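Local coordinates for tetratricopeptide repeat protein (Parabacteroides merdae ATCC 43184, PDB 4R7S) that is of unknown function but, as a tetratricopeptide repeat protein built of stacked helices, probably serves as a scaffold for binding other proteins, at residues Y159-I170 with G182-M190. Residues are numbered along the deposited sequence; the frame is centred on the assembly and turned at random.
Sequences YDESERIFNYLI and GRADLYFMM
The Phe166 ring lays one face, off-centre toward its rim, against the backbone of the facing helix, with Phe166 CZ 3.6 Å from Gly182 C; glycine, having no side chain, lets the backbone lie this close. Ile170 CD1 sits over the centre of the Arg183 guanidinium, 3.6 Å from Arg183 CZ, while Asn167 OD1 meets its edge, somewhat tilted out of the guanidinium plane, taking a hydrogen bond of 2.9 Å from Arg183 NH1 that is bent to 136° at the hydrogen. Glu163 OE2 lies at the edge of the Tyr187 ring and accepts the bond from Tyr187 OH (2.8 Å) on its anti lone pair, with carboxylate and ring planes nearly perpendicular. At the edge of the Tyr159 ring, Leu186 CD1 lies 3.6 Å from Tyr159 CD1. Met190, a selenomethionine, slides antiparallel past Tyr159: its SE makes an oblique Met-aromatic contact, and Met190 CG packs 3.6 Å from Tyr159 CG. Leu186 enters helix 159-170 as a knob into the hole formed by Tyr159, Ser162, Glu163 and Phe166. The two helices run antiparallel, at 157° with axes 10.1 Å apart, in the helix-on-helix stacking of a tetratricopeptide repeat array; helix 143-156 packs against Phe166 and Ser162. With a leucine in place of Arg183, Asn167 OD1 would probably lose its donor and Asp199 its charged mate. A turn at chi3 (70°) in an otherwise extended Arg183 chain brings the group under Ile170, and Arg183 NH2 completes a salt bridge to Asp199 of helix 193-206.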
loop_
_atom_site.group_PDB
_atom_site.type_symbol
_atom_site.label_atom_id
_atom_site.label_comp_id
_atom_site.label_asym_id
_atom_site.label_seq_id
_atom_site.Cartn_x
_atom_site.Cartn_y
_atom_site.Cartn_z
ATOM N N TYR A 159 22.411 2.731 -6.793
ATOM C CA TYR A 159 21.812 3.992 -7.198
ATOM C C TYR A 159 21.800 4.202 -8.696
ATOM O O TYR A 159 20.796 4.681 -9.212
ATOM C CB TYR A 159 22.512 5.161 -6.493
ATOM C CG TYR A 159 22.396 5.079 -4.983
ATOM C CD1 TYR A 159 21.153 5.034 -4.361
ATOM C CD2 TYR A 159 23.533 5.028 -4.175
ATOM C CE1 TYR A 159 21.035 4.917 -2.976
ATOM C CE2 TYR A 159 23.428 4.949 -2.780
ATOM C CZ TYR A 159 22.172 4.887 -2.187
ATOM O OH TYR A 159 22.024 4.756 -0.821
ATOM N N ASP A 160 22.853 3.786 -9.401
ATOM C CA ASP A 160 22.943 3.937 -10.850
ATOM C C ASP A 160 21.977 3.027 -11.561
ATOM O O ASP A 160 21.433 3.403 -12.613
ATOM C CB ASP A 160 24.373 3.664 -11.336
ATOM C CG ASP A 160 25.398 4.710 -10.915
ATOM O OD1 ASP A 160 25.000 5.898 -10.705
ATOM O OD2 ASP A 160 26.605 4.362 -10.846
ATOM N N GLU A 161 21.769 1.819 -11.012
ATOM C CA GLU A 161 20.831 0.877 -11.611
ATOM C C GLU A 161 19.406 1.427 -11.401
ATOM O O GLU A 161 18.621 1.527 -12.355
ATOM C CB GLU A 161 21.025 -0.546 -11.037
ATOM C CG GLU A 161 20.248 -1.664 -11.736
ATOM C CD GLU A 161 20.154 -1.735 -13.258
ATOM O OE1 GLU A 161 20.805 -0.925 -13.959
ATOM O OE2 GLU A 161 19.380 -2.593 -13.747
ATOM N N SER A 162 19.140 1.891 -10.176
ATOM C CA SER A 162 17.878 2.480 -9.817
ATOM C C SER A 162 17.559 3.680 -10.724
ATOM O O SER A 162 16.431 3.816 -11.217
ATOM C CB SER A 162 17.918 2.901 -8.353
ATOM O OG SER A 162 16.643 3.371 -7.962
ATOM N N GLU A 163 18.559 4.542 -10.944
ATOM C CA GLU A 163 18.405 5.741 -11.764
ATOM C C GLU A 163 18.134 5.367 -13.210
ATOM O O GLU A 163 17.291 5.994 -13.845
ATOM C CB GLU A 163 19.649 6.637 -11.646
ATOM C CG GLU A 163 19.497 7.936 -12.422
ATOM C CD GLU A 163 20.734 8.787 -12.595
ATOM O OE1 GLU A 163 21.867 8.256 -12.582
ATOM O OE2 GLU A 163 20.555 10.005 -12.785
ATOM N N ARG A 164 18.833 4.334 -13.725
ATOM C CA ARG A 164 18.618 3.867 -15.088
ATOM C C ARG A 164 17.148 3.445 -15.291
ATOM O O ARG A 164 16.541 3.839 -16.293
ATOM C CB ARG A 164 19.563 2.698 -15.400
ATOM C CG ARG A 164 19.543 2.275 -16.859
ATOM C CD ARG A 164 20.108 0.878 -17.080
ATOM N NE ARG A 164 19.446 -0.164 -16.283
ATOM C CZ ARG A 164 18.278 -0.730 -16.571
ATOM N NH1 ARG A 164 17.584 -0.337 -17.636
ATOM N NH2 ARG A 164 17.787 -1.686 -15.791
ATOM N N ILE A 165 16.576 2.685 -14.318
ATOM C CA ILE A 165 15.193 2.187 -14.375
ATOM C C ILE A 165 14.205 3.360 -14.348
ATOM O O ILE A 165 13.310 3.410 -15.192
ATOM C CB ILE A 165 14.894 1.162 -13.258
ATOM C CG1 ILE A 165 15.851 -0.037 -13.362
ATOM C CG2 ILE A 165 13.406 0.723 -13.314
ATOM C CD1 ILE A 165 15.923 -0.956 -12.136
ATOM N N PHE A 166 14.375 4.297 -13.394
ATOM C CA PHE A 166 13.505 5.468 -13.299
ATOM C C PHE A 166 13.621 6.309 -14.542
ATOM O O PHE A 166 12.615 6.840 -14.979
ATOM C CB PHE A 166 13.830 6.333 -12.067
ATOM C CG PHE A 166 13.211 5.857 -10.786
ATOM C CD1 PHE A 166 11.832 5.917 -10.596
ATOM C CD2 PHE A 166 13.998 5.380 -9.754
ATOM C CE1 PHE A 166 11.253 5.476 -9.396
ATOM C CE2 PHE A 166 13.423 4.956 -8.552
ATOM C CZ PHE A 166 12.053 4.992 -8.386
ATOM N N ASN A 167 14.821 6.447 -15.115
ATOM C CA ASN A 167 14.946 7.254 -16.329
ATOM C C ASN A 167 14.184 6.588 -17.487
ATOM O O ASN A 167 13.492 7.280 -18.250
ATOM C CB ASN A 167 16.414 7.525 -16.707
ATOM C CG ASN A 167 17.131 8.452 -15.752
ATOM O OD1 ASN A 167 16.525 9.267 -15.033
ATOM N ND2 ASN A 167 18.460 8.354 -15.729
ATOM N N TYR A 168 14.267 5.250 -17.571
ATOM C CA TYR A 168 13.588 4.502 -18.613
ATOM C C TYR A 168 12.063 4.655 -18.488
ATOM O O TYR A 168 11.413 4.969 -19.483
ATOM C CB TYR A 168 14.008 3.015 -18.610
ATOM C CG TYR A 168 13.150 2.160 -19.521
ATOM C CD1 TYR A 168 13.147 2.363 -20.903
ATOM C CD2 TYR A 168 12.281 1.201 -18.999
ATOM C CE1 TYR A 168 12.334 1.606 -21.746
ATOM C CE2 TYR A 168 11.493 0.405 -19.838
ATOM C CZ TYR A 168 11.515 0.621 -21.211
ATOM O OH TYR A 168 10.735 -0.138 -22.053
ATOM N N LEU A 169 11.507 4.433 -17.276
ATOM C CA LEU A 169 10.073 4.505 -16.997
ATOM C C LEU A 169 9.509 5.883 -17.299
ATOM O O LEU A 169 8.415 5.982 -17.858
ATOM C CB LEU A 169 9.763 4.126 -15.539
ATOM C CG LEU A 169 10.021 2.672 -15.126
ATOM C CD1 LEU A 169 9.720 2.450 -13.613
ATOM C CD2 LEU A 169 9.222 1.695 -15.975
ATOM N N ILE A 170 10.244 6.941 -16.920
ATOM C CA ILE A 170 9.875 8.349 -17.112
ATOM C C ILE A 170 9.947 8.683 -18.611
ATOM O O ILE A 170 9.080 9.395 -19.093
ATOM C CB ILE A 170 10.755 9.291 -16.220
ATOM C CG1 ILE A 170 10.345 9.138 -14.722
ATOM C CG2 ILE A 170 10.716 10.769 -16.687
ATOM C CD1 ILE A 170 11.028 10.042 -13.699
ATOM N N GLY A 182 9.409 9.093 -7.049
ATOM C CA GLY A 182 10.300 7.964 -6.795
ATOM C C GLY A 182 11.735 8.322 -7.145
ATOM O O GLY A 182 12.651 8.099 -6.351
ATOM N N ARG A 183 11.925 8.939 -8.323
ATOM C CA ARG A 183 13.244 9.369 -8.769
ATOM C C ARG A 183 13.800 10.446 -7.841
ATOM O O ARG A 183 14.994 10.380 -7.520
ATOM C CB ARG A 183 13.238 9.855 -10.235
ATOM C CG ARG A 183 14.651 9.980 -10.779
ATOM C CD ARG A 183 14.692 10.183 -12.272
ATOM N NE ARG A 183 14.193 11.501 -12.617
ATOM C CZ ARG A 183 14.043 11.930 -13.858
ATOM N NH1 ARG A 183 14.377 11.152 -14.877
ATOM N NH2 ARG A 183 13.577 13.148 -14.092
ATOM N N ALA A 184 12.959 11.434 -7.415
ATOM C CA ALA A 184 13.409 12.488 -6.489
ATOM C C ALA A 184 13.927 11.865 -5.180
ATOM O O ALA A 184 14.968 12.274 -4.683
ATOM C CB ALA A 184 12.288 13.484 -6.190
ATOM N N ASP A 185 13.226 10.845 -4.664
ATOM C CA ASP A 185 13.604 10.161 -3.427
ATOM C C ASP A 185 14.946 9.475 -3.602
ATOM O O ASP A 185 15.756 9.473 -2.668
ATOM C CB ASP A 185 12.525 9.157 -2.973
ATOM C CG ASP A 185 12.746 8.664 -1.551
ATOM O OD1 ASP A 185 12.699 9.498 -0.620
ATOM O OD2 ASP A 185 13.024 7.450 -1.375
ATOM N N LEU A 186 15.184 8.912 -4.794
ATOM C CA LEU A 186 16.457 8.274 -5.123
ATOM C C LEU A 186 17.568 9.316 -5.127
ATOM O O LEU A 186 18.631 9.073 -4.554
ATOM C CB LEU A 186 16.399 7.569 -6.494
ATOM C CG LEU A 186 17.757 7.247 -7.124
ATOM C CD1 LEU A 186 18.439 6.100 -6.414
ATOM C CD2 LEU A 186 17.588 6.906 -8.543
ATOM N N TYR A 187 17.314 10.482 -5.760
ATOM C CA TYR A 187 18.304 11.550 -5.824
ATOM C C TYR A 187 18.644 12.075 -4.421
ATOM O O TYR A 187 19.820 12.290 -4.124
ATOM C CB TYR A 187 17.843 12.668 -6.746
ATOM C CG TYR A 187 17.899 12.307 -8.218
ATOM C CD1 TYR A 187 18.938 11.525 -8.728
ATOM C CD2 TYR A 187 16.975 12.831 -9.120
ATOM C CE1 TYR A 187 19.021 11.229 -10.094
ATOM C CE2 TYR A 187 17.054 12.550 -10.488
ATOM C CZ TYR A 187 18.072 11.738 -10.969
ATOM O OH TYR A 187 18.153 11.464 -12.313
ATOM N N PHE A 188 17.643 12.180 -3.541
ATOM C CA PHE A 188 17.889 12.626 -2.176
ATOM C C PHE A 188 18.758 11.605 -1.459
ATOM O O PHE A 188 19.754 11.996 -0.853
ATOM C CB PHE A 188 16.589 12.870 -1.422
ATOM C CG PHE A 188 16.765 13.146 0.054
ATOM C CD1 PHE A 188 17.148 14.401 0.501
ATOM C CD2 PHE A 188 16.471 12.169 1.002
ATOM C CE1 PHE A 188 17.262 14.672 1.867
ATOM C CE2 PHE A 188 16.610 12.430 2.363
ATOM C CZ PHE A 188 17.001 13.682 2.789
HETATM N N MSE A 189 18.423 10.299 -1.568
HETATM C CA MSE A 189 19.226 9.255 -0.930
HETATM C C MSE A 189 20.646 9.189 -1.496
HETATM O O MSE A 189 21.519 8.591 -0.876
HETATM C CB MSE A 189 18.567 7.894 -1.061
HETATM C CG MSE A 189 17.357 7.748 -0.187
HETATM SE SE MSE A 189 16.652 5.935 -0.271
HETATM C CE MSE A 189 18.205 4.928 0.624
HETATM N N MSE A 190 20.864 9.778 -2.664
HETATM C CA MSE A 190 22.157 9.804 -3.341
HETATM C C MSE A 190 22.999 11.018 -2.940
HETATM O O MSE A 190 24.163 11.091 -3.345
HETATM C CB MSE A 190 21.951 9.841 -4.878
HETATM C CG MSE A 190 21.625 8.510 -5.477
HETATM SE SE MSE A 190 21.381 8.682 -7.394
HETATM C CE MSE A 190 23.304 8.635 -7.924
HETATM O O HOH W 1 23.956 6.571 0.219
#